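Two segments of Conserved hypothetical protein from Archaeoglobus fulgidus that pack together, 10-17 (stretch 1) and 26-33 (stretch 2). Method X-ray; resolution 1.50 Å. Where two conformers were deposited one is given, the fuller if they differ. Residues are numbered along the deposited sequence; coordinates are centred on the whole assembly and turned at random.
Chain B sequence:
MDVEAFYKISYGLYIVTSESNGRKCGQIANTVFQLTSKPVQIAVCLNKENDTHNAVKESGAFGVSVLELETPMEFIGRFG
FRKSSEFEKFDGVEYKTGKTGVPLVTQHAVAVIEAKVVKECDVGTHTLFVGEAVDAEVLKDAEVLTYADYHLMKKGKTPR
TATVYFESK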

# COMPACT_ATOMS: atom_id res chain seq x y z
N SER B 10 3.36 -6.04 0.44
CA SER B 10 4.03 -5.42 -0.72
C SER B 10 3.89 -3.89 -0.81
O SER B 10 2.84 -3.32 -0.50
CB SER B 10 3.49 -6.05 -2.03
OG SER B 10 3.82 -7.44 -2.11
N TYR B 11 4.97 -3.23 -1.25
CA TYR B 11 4.98 -1.77 -1.40
C TYR B 11 5.75 -1.34 -2.64
O TYR B 11 6.53 -2.11 -3.21
CB TYR B 11 5.69 -1.08 -0.23
CG TYR B 11 5.23 -1.41 1.16
CD1 TYR B 11 5.62 -2.59 1.80
CD2 TYR B 11 4.39 -0.53 1.85
CE1 TYR B 11 5.18 -2.90 3.08
CE2 TYR B 11 3.94 -0.82 3.12
CZ TYR B 11 4.33 -2.00 3.74
OH TYR B 11 3.83 -2.36 4.96
N GLY B 12 5.53 -0.09 -3.03
CA GLY B 12 6.32 0.48 -4.12
C GLY B 12 7.44 1.29 -3.46
O GLY B 12 7.68 1.17 -2.26
N LEU B 13 8.18 2.07 -4.26
CA LEU B 13 9.22 2.97 -3.71
C LEU B 13 8.98 4.32 -4.40
O LEU B 13 8.85 4.41 -5.62
CB LEU B 13 10.64 2.46 -3.97
CG LEU B 13 11.61 3.08 -2.94
CD1 LEU B 13 11.29 2.54 -1.52
CD2 LEU B 13 13.05 2.74 -3.33
N TYR B 14 8.92 5.37 -3.58
CA TYR B 14 8.55 6.70 -4.06
C TYR B 14 9.35 7.80 -3.42
O TYR B 14 10.02 7.60 -2.42
CB TYR B 14 7.08 6.98 -3.69
CG TYR B 14 6.11 5.83 -3.91
CD1 TYR B 14 5.93 4.83 -2.95
CD2 TYR B 14 5.41 5.73 -5.10
CE1 TYR B 14 5.07 3.74 -3.19
CE2 TYR B 14 4.56 4.66 -5.35
CZ TYR B 14 4.39 3.67 -4.40
OH TYR B 14 3.57 2.61 -4.72
N ILE B 15 9.28 8.97 -4.05
CA ILE B 15 9.83 10.17 -3.45
C ILE B 15 8.56 10.95 -3.13
O ILE B 15 7.70 11.13 -4.02
CB ILE B 15 10.64 11.06 -4.42
CG1 ILE B 15 11.78 10.31 -5.08
CG2 ILE B 15 11.18 12.26 -3.61
CD1 ILE B 15 12.60 11.22 -6.04
N VAL B 16 8.42 11.40 -1.89
CA VAL B 16 7.26 12.22 -1.50
C VAL B 16 7.83 13.63 -1.28
O VAL B 16 8.79 13.81 -0.52
CB VAL B 16 6.57 11.70 -0.21
CG1 VAL B 16 5.44 12.64 0.22
CG2 VAL B 16 6.00 10.28 -0.47
N THR B 17 7.22 14.63 -1.94
CA THR B 17 7.73 16.00 -1.85
C THR B 17 6.73 17.02 -1.34
O THR B 17 5.51 16.81 -1.38
CB THR B 17 8.22 16.47 -3.23
OG1 THR B 17 7.16 16.32 -4.19
CG2 THR B 17 9.43 15.66 -3.69
N GLY B 26 11.78 16.68 0.54
CA GLY B 26 11.46 15.42 -0.12
C GLY B 26 12.06 14.27 0.66
O GLY B 26 13.09 14.43 1.30
N GLN B 27 11.41 13.11 0.63
CA GLN B 27 11.93 11.94 1.32
C GLN B 27 11.51 10.69 0.56
O GLN B 27 10.53 10.70 -0.17
CB GLN B 27 11.39 11.84 2.74
CG GLN B 27 9.91 11.50 2.80
CD GLN B 27 9.44 11.02 4.18
OE1 GLN B 27 9.10 11.82 5.04
NE2 GLN B 27 9.42 9.70 4.37
N ILE B 28 12.29 9.63 0.71
CA ILE B 28 11.91 8.35 0.10
C ILE B 28 10.84 7.77 1.02
O ILE B 28 10.90 7.92 2.24
CB ILE B 28 13.10 7.37 0.05
CG1 ILE B 28 14.13 7.84 -0.98
CG2 ILE B 28 12.60 5.97 -0.33
CD1 ILE B 28 13.57 8.05 -2.39
N ALA B 29 9.86 7.10 0.43
CA ALA B 29 8.80 6.49 1.22
C ALA B 29 8.33 5.24 0.50
O ALA B 29 8.41 5.16 -0.73
CB ALA B 29 7.61 7.45 1.36
N ASN B 30 7.83 4.26 1.25
CA ASN B 30 7.28 3.08 0.58
C ASN B 30 5.76 3.02 0.84
O ASN B 30 5.04 2.30 0.14
CB ASN B 30 8.00 1.78 1.05
CG ASN B 30 7.69 1.40 2.49
OD1 ASN B 30 7.28 2.22 3.30
ND2 ASN B 30 7.89 0.12 2.81
N THR B 31 5.26 3.84 1.76
CA THR B 31 3.85 3.77 2.12
C THR B 31 2.99 4.84 1.46
O THR B 31 2.67 5.89 2.05
CB THR B 31 3.70 3.78 3.66
OG1 THR B 31 4.49 2.70 4.19
CG2 THR B 31 2.25 3.56 4.09
N VAL B 32 2.64 4.56 0.20
CA VAL B 32 1.83 5.43 -0.64
C VAL B 32 0.81 4.51 -1.31
O VAL B 32 1.18 3.49 -1.89
CB VAL B 32 2.67 6.10 -1.74
CG1 VAL B 32 1.78 6.86 -2.70
CG2 VAL B 32 3.74 7.01 -1.09
N PHE B 33 -0.45 4.88 -1.20
CA PHE B 33 -1.50 4.05 -1.77
C PHE B 33 -2.75 4.84 -2.10
O PHE B 33 -3.08 5.82 -1.45
CB PHE B 33 -1.81 2.86 -0.83
CG PHE B 33 -2.12 3.23 0.61
CD1 PHE B 33 -3.42 3.23 1.07
CD2 PHE B 33 -1.09 3.42 1.53
CE1 PHE B 33 -3.71 3.42 2.44
CE2 PHE B 33 -1.36 3.60 2.89
CZ PHE B 33 -2.67 3.60 3.35
O HOH W 1 2.69 1.24 -2.65

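The two stretches meet as neighbouring antiparallel strands. Residues 14-17 run against residues 26-29, with 146° between their N-to-C directions and 4.5 Å between the axes at closest approach. The register pairs Y14 with A29, I15 with I28, V16 with Q27 and T17 with G26. Together the stretches bury 660 Å², both sides summed.

Four backbone hydrogen bonds hold the ladder. Y14 N donates to A29 O at 2.9 Å, and A29 N returns to Y14 O at 2.9 Å. V16 N donates to Q27 O at 2.8 Å, and Q27 N returns to V16 O at 2.9 Å. The bond from V16 N is nearly straight, at 171°. I15 and I28 form a non-hydrogen-bonded pair, as do T17 and G26. At these pairs the CA atoms are closer than at the hydrogen-bonded pairs, 4.5 Å for I15 CA and I28 CA and 4.2 Å for T17 CA and G26 CA.

CA-H...O contacts supplement the ladder. I28 CA lies 3.2 Å from Y14 O, I15 CA 3.4 Å from Q27 O, and G26 CA 3.1 Å from V16 O. Each of these carbonyl oxygens also accepts a backbone hydrogen bond. Beyond the paired strands, N30 CA approaches G12 O at 3.4 Å. G12 O is buried by the contact and has no hydrogen-bond partner in the model.

Apolar side chains pack on both faces of the sheet. On the face carrying Y14, V16 and A29, V16 CG2 touches A29 CB at 3.7 Å. The same V16 CG2 lies 4.0 Å from V32 CG2, so the apolar patch continues past the paired segment. On the face carrying I15 and I28, I15 CG1 meets I28 CD1 at 3.9 Å. L13 CD1 reaches I28 CG2, also at 3.9 Å. The CA-to-CB bond of L13 points away from stretch 2, but the end of the side chain comes nearer.

Two aromatic rings make further contacts. V32 CB sits over one face of the Y14 ring, 3.8 Å from its centroid and 17° off the normal. This is a CH-pi contact, in which an aliphatic C-H group lies against the pi cloud. V32 CG2 also packs against Y14 CD1 at 3.6 Å. The Y11 ring has the amide nitrogen of N30 over one face, with N30 ND2 3.5 Å from Y11 CG.

Water 1 links the stretches through polar groups. It accepts from G12 N at 3.2 Å and from Y14 OH at 2.6 Å, and its oxygen donates to V32 O at 2.8 Å. The Y14 side chain thus combines an apolar contact along its ring with a polar link at its hydroxyl.

Stretch 2 also has internal hydrogen bonds. Q27 NE2 donates to I28 O at 3.1 Å, and T31 OG1 donates to N30 OD1 at 3.0 Å. A weak backbone bond joins V32 N, at the start of strand 32-33, to N30 O in the preceding loop at 3.3 Å.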